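Local atomic coordinates of putative O-GlcNAcase nagJ (Clostridium perfringens, PDB entry 6PV5), a protein that probably hydrolyses glycosidic bonds of N-acetylhexosamines as a family 84 glycoside hydrolase, this chain being the part of the longer protein that includes the catalytic domain. Residues T290-M294 against G295-F299; N308-G311 against V312-A315; N319-N322 against K323-K327. All blocks are in the same frame, centred on the assembly; numbering follows the deposited sequence.

Interaction 1. Residues T290-M294 against G295-F299; sequences TLYDM and GVRSF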
# COMPACT_ATOMS: atom_id res chain seq x y z
N THR A 290 -1.33 -15.88 25.28
CA THR A 290 -1.03 -16.84 24.22
C THR A 290 -0.23 -16.14 23.13
O THR A 290 0.92 -16.49 22.88
CB THR A 290 -2.34 -17.34 23.60
OG1 THR A 290 -3.13 -17.88 24.65
CG2 THR A 290 -2.14 -18.36 22.50
N LEU A 291 -0.84 -15.12 22.53
CA LEU A 291 -0.28 -14.48 21.35
C LEU A 291 1.05 -13.85 21.72
O LEU A 291 1.98 -13.83 20.90
CB LEU A 291 -1.31 -13.46 20.87
CG LEU A 291 -2.63 -14.10 20.43
CD1 LEU A 291 -3.82 -13.19 20.68
CD2 LEU A 291 -2.55 -14.53 18.97
N TYR A 292 1.15 -13.36 22.96
CA TYR A 292 2.42 -12.82 23.42
C TYR A 292 3.48 -13.92 23.38
O TYR A 292 4.62 -13.65 23.01
CB TYR A 292 2.33 -12.19 24.82
CG TYR A 292 3.62 -11.52 25.23
CD1 TYR A 292 3.89 -10.22 24.84
CD2 TYR A 292 4.58 -12.19 25.99
CE1 TYR A 292 5.07 -9.59 25.20
CE2 TYR A 292 5.77 -11.57 26.35
CZ TYR A 292 6.02 -10.27 25.95
OH TYR A 292 7.17 -9.63 26.27
N ASP A 293 3.08 -15.13 23.78
CA ASP A 293 3.97 -16.28 23.86
C ASP A 293 4.48 -16.65 22.47
O ASP A 293 5.64 -17.04 22.33
CB ASP A 293 3.30 -17.48 24.55
CG ASP A 293 3.06 -17.26 26.04
OD1 ASP A 293 3.86 -16.53 26.66
OD2 ASP A 293 2.06 -17.80 26.55
N MET A 294 3.62 -16.51 21.44
CA MET A 294 3.99 -16.77 20.06
C MET A 294 4.97 -15.72 19.56
O MET A 294 5.69 -15.94 18.58
CB MET A 294 2.77 -16.76 19.14
CG MET A 294 1.79 -17.85 19.46
SD MET A 294 0.50 -17.81 18.21
CE MET A 294 -0.84 -18.56 19.14
N GLY A 295 5.00 -14.56 20.22
CA GLY A 295 5.92 -13.51 19.81
C GLY A 295 5.20 -12.25 19.33
O GLY A 295 5.85 -11.31 18.90
N VAL A 296 3.87 -12.23 19.46
CA VAL A 296 3.11 -11.02 19.13
C VAL A 296 3.40 -9.90 20.14
O VAL A 296 3.15 -10.05 21.33
CB VAL A 296 1.60 -11.29 19.02
CG1 VAL A 296 0.86 -10.05 18.55
CG2 VAL A 296 1.29 -12.47 18.12
N ARG A 297 3.90 -8.77 19.62
CA ARG A 297 4.18 -7.56 20.36
C ARG A 297 3.24 -6.39 19.99
O ARG A 297 3.38 -5.31 20.56
CB ARG A 297 5.64 -7.15 20.10
CG ARG A 297 6.68 -8.14 20.60
CD ARG A 297 6.71 -8.27 22.12
NE ARG A 297 7.69 -9.23 22.62
CZ ARG A 297 7.45 -10.53 22.80
NH1 ARG A 297 6.27 -11.05 22.51
NH2 ARG A 297 8.41 -11.32 23.27
N SER A 298 2.32 -6.57 19.02
CA SER A 298 1.37 -5.51 18.67
C SER A 298 -0.04 -6.07 18.57
O SER A 298 -0.25 -7.12 17.96
CB SER A 298 1.72 -4.82 17.38
OG SER A 298 2.91 -4.05 17.48
N PHE A 299 -1.01 -5.35 19.15
CA PHE A 299 -2.37 -5.83 19.26
C PHE A 299 -3.35 -4.74 18.82
O PHE A 299 -3.06 -3.54 18.90
CB PHE A 299 -2.69 -6.23 20.71
CG PHE A 299 -1.78 -7.29 21.28
CD1 PHE A 299 -0.48 -6.98 21.66
CD2 PHE A 299 -2.22 -8.59 21.42
CE1 PHE A 299 0.36 -7.96 22.17
CE2 PHE A 299 -1.38 -9.57 21.92
CZ PHE A 299 -0.09 -9.25 22.29
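Arg297 lays its guanidinium flat on one face of the Tyr292 ring, the two planes only 12° apart, in a stack that is also a cation-pi pair: CZ of Arg297 sits 3.5 Å from CZ of Tyr292, and NH1 lies over the side of the ring nearer CE1. The same group is gripped at its edge. NH1 of Arg297 donates to the carbonyl O of Tyr292 (3.1 Å), in the plane of the guanidinium and of the carbonyl and on a lone pair of the oxygen, so stack and bond together fix how the guanidinium is turned. A bend at chi2 (-66°) folds the Arg297 chain back to reach both. Tyr292 O takes a second donor, Gly295 N at 3.0 Å, which comes from above the carbonyl plane.

Behind this lies the end of the helix. Gly295, with positive phi (117°), turns the chain in a Schellman motif. Its two bonds are Val296 N to Leu291 O (2.9 Å) and the Gly295 N to Tyr292 O bond; Gly295 N reaches Leu291 O only weakly. CA of Tyr292 adds a CA-H...O contact to Val296 O at 3.5 Å. CB of Leu291 meets CG2 of Val296 (3.9 Å), the apolar contact that commonly accompanies this motif, and also touches CE2 of Phe299 (4.0 Å).

The Tyr292 ring is held at its far end by a hydrogen bond from OH to the backbone O of Glu330. Leu291 and Val296 both pack on Phe262 of strand 259-264, while Met294 and Val296 reach Ile250 on helix 243-255. The turn thus completes the beta-alpha-beta unit of strand 259-264, helix 274-294 and strand 298-302, where Ser298 and Phe299 pair with Phe262 and Ile336 of the adjoining barrel strands.

Interaction 2. Residues N308-G311 against V312-A315; sequences NRSG and VQQA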
# COMPACT_ATOMS: atom_id res chain seq x y z
N ASN A 308 -23.31 -3.78 19.29
CA ASN A 308 -23.28 -2.96 20.48
C ASN A 308 -22.93 -1.50 20.14
O ASN A 308 -22.01 -1.20 19.38
CB ASN A 308 -22.47 -3.61 21.61
CG ASN A 308 -21.99 -2.63 22.65
OD1 ASN A 308 -20.81 -2.28 22.69
ND2 ASN A 308 -22.89 -2.16 23.51
N ARG A 309 -23.67 -0.57 20.74
CA ARG A 309 -23.45 0.83 20.48
C ARG A 309 -23.08 1.53 21.78
O ARG A 309 -23.35 2.72 21.94
CB ARG A 309 -24.73 1.43 19.88
CG ARG A 309 -24.47 2.62 18.98
CD ARG A 309 -25.38 2.62 17.78
NE ARG A 309 -24.76 3.48 16.78
CZ ARG A 309 -24.27 3.05 15.62
NH1 ARG A 309 -24.33 1.77 15.29
NH2 ARG A 309 -23.73 3.92 14.79
N SER A 310 -22.47 0.79 22.71
CA SER A 310 -22.04 1.42 23.95
C SER A 310 -20.59 1.85 23.83
O SER A 310 -19.69 1.02 23.95
CB SER A 310 -22.26 0.58 25.17
OG SER A 310 -21.70 1.23 26.31
N GLY A 311 -20.40 3.15 23.62
CA GLY A 311 -19.09 3.77 23.51
C GLY A 311 -18.33 3.67 24.83
O GLY A 311 -17.12 3.45 24.83
N VAL A 312 -19.04 3.87 25.96
CA VAL A 312 -18.37 3.94 27.25
C VAL A 312 -17.76 2.57 27.56
O VAL A 312 -16.57 2.46 27.82
CB VAL A 312 -19.29 4.48 28.37
CG1 VAL A 312 -18.66 4.34 29.76
CG2 VAL A 312 -19.67 5.93 28.12
N GLN A 313 -18.57 1.51 27.43
CA GLN A 313 -18.18 0.14 27.76
C GLN A 313 -17.05 -0.34 26.85
O GLN A 313 -16.12 -0.99 27.32
CB GLN A 313 -19.39 -0.79 27.72
CG GLN A 313 -20.40 -0.46 28.81
CD GLN A 313 -21.72 -1.19 28.74
OE1 GLN A 313 -22.36 -1.28 27.69
NE2 GLN A 313 -22.17 -1.70 29.87
N GLN A 314 -17.12 0.01 25.55
CA GLN A 314 -16.08 -0.41 24.62
C GLN A 314 -14.75 0.28 24.96
O GLN A 314 -13.69 -0.34 24.92
CB GLN A 314 -16.47 -0.17 23.16
CG GLN A 314 -17.70 -0.95 22.70
CD GLN A 314 -18.19 -0.54 21.34
OE1 GLN A 314 -17.55 0.24 20.62
NE2 GLN A 314 -19.33 -1.08 20.94
N ALA A 315 -14.82 1.59 25.26
CA ALA A 315 -13.62 2.33 25.57
C ALA A 315 -13.03 1.81 26.88
O ALA A 315 -11.80 1.72 27.02
CB ALA A 315 -13.92 3.80 25.64
O HOH W 1 -22.01 3.68 26.62
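Gln314 reaches back over the start of its helix and turns its amide N-H to Asn308: NE2 of Gln314 donates to OD1 of Asn308 at 2.6 Å, nearly straight (162°). The acceptor lies close to the plane of the glutamine amide, but the donor stands above the carbonyl plane of the asparagine; the two amides are turned 65° against each other. NE2 also makes a weak bond to the backbone O of Asn308 (3.1 Å), so side chain and main chain of one residue share this nitrogen. OE1 of Gln314 bonds to the hydroxyl of Tyr356, so both ends of the amide have partners.

Ser310 gathers a second set of partners. Its OG, set anti to the backbone N (chi1 175°), which puts it within reach of Gln313 N, accepts a weak bond from that N-H at 3.3 Å. It lies 2.9 Å from OE1 of Gln313, whose chain, with CG beside its own backbone N, runs extended past the hydroxyl. A water also binds OG and accepts from Val312 N (3.0 Å), so this early helical N-H is satisfied through solvent. From Ser310 O onward the main chain supplies the acceptors: Gln314 N bonds to Ser310 O at 3.2 Å, and Ala315 N to Gly311 O at 3.0 Å.

Arg309, pointing away from this network, forms a salt bridge with Glu341, and its side chain lies about 9 Å from that of Asp305, the predicted proton donor. The pattern is that of a serine N-cap, the hydroxyl taking the place of a missing helical carbonyl. Here it starts helix 311-326 on the C-terminal side of the barrel strands, the end that carries the active site in (beta/alpha)8 barrels.

Interaction 3. Residues N319-N322 against K323-K327; sequences NRFN and KEFIK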
# COMPACT_ATOMS: atom_id res chain seq x y z
N ASN A 319 -9.36 0.58 27.73
CA ASN A 319 -8.49 1.25 28.70
C ASN A 319 -7.94 0.23 29.71
O ASN A 319 -6.75 0.25 30.02
CB ASN A 319 -9.21 2.36 29.49
CG ASN A 319 -9.74 3.51 28.66
OD1 ASN A 319 -9.20 3.87 27.62
ND2 ASN A 319 -10.81 4.12 29.14
N ARG A 320 -8.80 -0.68 30.16
CA ARG A 320 -8.39 -1.74 31.05
C ARG A 320 -7.34 -2.63 30.39
O ARG A 320 -6.32 -2.93 31.02
CB ARG A 320 -9.61 -2.55 31.50
CG ARG A 320 -9.41 -3.23 32.85
CD ARG A 320 -10.60 -4.12 33.18
NE ARG A 320 -10.22 -5.16 34.13
CZ ARG A 320 -11.06 -6.07 34.59
NH1 ARG A 320 -12.32 -6.06 34.21
NH2 ARG A 320 -10.64 -7.00 35.44
N PHE A 321 -7.57 -3.01 29.12
CA PHE A 321 -6.64 -3.87 28.42
C PHE A 321 -5.30 -3.16 28.28
O PHE A 321 -4.24 -3.78 28.43
CB PHE A 321 -7.19 -4.31 27.05
CG PHE A 321 -6.31 -5.29 26.32
CD1 PHE A 321 -6.48 -6.66 26.46
CD2 PHE A 321 -5.29 -4.84 25.49
CE1 PHE A 321 -5.67 -7.56 25.78
CE2 PHE A 321 -4.47 -5.74 24.81
CZ PHE A 321 -4.66 -7.10 24.96
N ASN A 322 -5.36 -1.87 27.97
CA ASN A 322 -4.18 -1.04 27.80
C ASN A 322 -3.41 -0.96 29.12
O ASN A 322 -2.18 -0.98 29.14
CB ASN A 322 -4.62 0.36 27.34
CG ASN A 322 -3.49 1.26 26.93
OD1 ASN A 322 -2.64 0.88 26.12
ND2 ASN A 322 -3.51 2.48 27.41
N LYS A 323 -4.17 -0.87 30.23
CA LYS A 323 -3.61 -0.68 31.56
C LYS A 323 -3.05 -2.01 32.08
O LYS A 323 -1.91 -2.06 32.53
CB LYS A 323 -4.67 -0.08 32.50
CG LYS A 323 -4.16 0.32 33.88
CD LYS A 323 -5.25 0.81 34.81
CE LYS A 323 -4.76 1.14 36.21
NZ LYS A 323 -4.41 -0.08 36.98
N GLU A 324 -3.86 -3.07 32.01
CA GLU A 324 -3.60 -4.32 32.71
C GLU A 324 -2.83 -5.33 31.84
O GLU A 324 -2.40 -6.36 32.35
CB GLU A 324 -4.89 -4.90 33.28
CG GLU A 324 -5.63 -3.92 34.18
CD GLU A 324 -6.86 -4.42 34.91
OE1 GLU A 324 -7.37 -5.51 34.58
OE2 GLU A 324 -7.34 -3.69 35.80
N PHE A 325 -2.62 -5.02 30.54
CA PHE A 325 -1.86 -5.87 29.63
C PHE A 325 -0.77 -5.06 28.93
O PHE A 325 0.41 -5.29 29.15
CB PHE A 325 -2.75 -6.68 28.68
CG PHE A 325 -1.97 -7.60 27.76
CD1 PHE A 325 -1.70 -8.91 28.13
CD2 PHE A 325 -1.43 -7.12 26.58
CE1 PHE A 325 -0.93 -9.73 27.32
CE2 PHE A 325 -0.65 -7.94 25.77
CZ PHE A 325 -0.41 -9.25 26.13
N ILE A 326 -1.17 -4.09 28.08
CA ILE A 326 -0.22 -3.42 27.21
C ILE A 326 0.98 -2.89 27.99
O ILE A 326 2.13 -3.18 27.64
CB ILE A 326 -0.87 -2.28 26.39
CG1 ILE A 326 -1.91 -2.79 25.39
CG2 ILE A 326 0.21 -1.42 25.73
CD1 ILE A 326 -1.35 -3.46 24.15
N LYS A 327 0.74 -2.03 28.99
CA LYS A 327 1.84 -1.25 29.54
C LYS A 327 2.79 -2.09 30.40
O LYS A 327 3.95 -1.69 30.56
CB LYS A 327 1.33 -0.04 30.32
CG LYS A 327 0.17 -0.33 31.25
CD LYS A 327 -0.31 0.91 32.00
CE LYS A 327 0.18 0.99 33.44
NZ LYS A 327 -0.59 0.09 34.33
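One face of the Phe321 ring carries CB of Phe325, 4.1 Å from the ring centroid and almost on the ring normal, a CH-pi contact. The Phe325 ring continues past it, side by side and pointing the same way, as both residues set CG anti to the backbone N (chi1 -176° in Phe321). The planes are 26° apart but slid, centroids 5.0 Å apart, and the closest carbons are CZ of Phe321 and CD2 of Phe325 (3.6 Å). CD1 of Ile326 meets CE2 of Phe321 obliquely. At the edge of the Arg320 guanidinium, NE of Arg320 donates to OE1 of Glu324 in a salt bridge (2.9 Å), approaching from above the carboxylate plane, which stands 84° to the guanidinium. This is the last part of helix 311-326, between barrel strands 298-302 and 336-338, and it widens into a pi-type turn: Phe321 O accepts from both Phe325 N and Ile326 N, and Lys327 N bonds to Asn322 O. CB of Ile326 packs at 3.6 Å on OD1 of Asn322, whose ND2 is taken by Asp365 and Asp367. Arg320 has a second carboxylate partner in Glu278, while Phe321 and Phe325 lean on Ala288 of helix 274-294.

Interactions 1 and 3 share an apolar core between helix 274-294, strand 298-302 and helix 311-326: CE1 of Phe299 packs 3.7 Å from CE2 of Phe325, the rings edge-to-face, and CZ of Phe325 also packs against CB of Tyr292. Interactions 2 and 3 both belong to helix 311-326, at its start and its end, centres about 17 Å apart. Polar groups dominate at the start, where amides, a hydroxyl and a water serve the first turn near the predicted active site. Interactions 1 and 3, each at a helix C-terminus, lie away from that site and combine buried aliphatic or aromatic groups with an arginine nearer the surface, stacked on a ring in 290-299 and salt-bridged in 319-327.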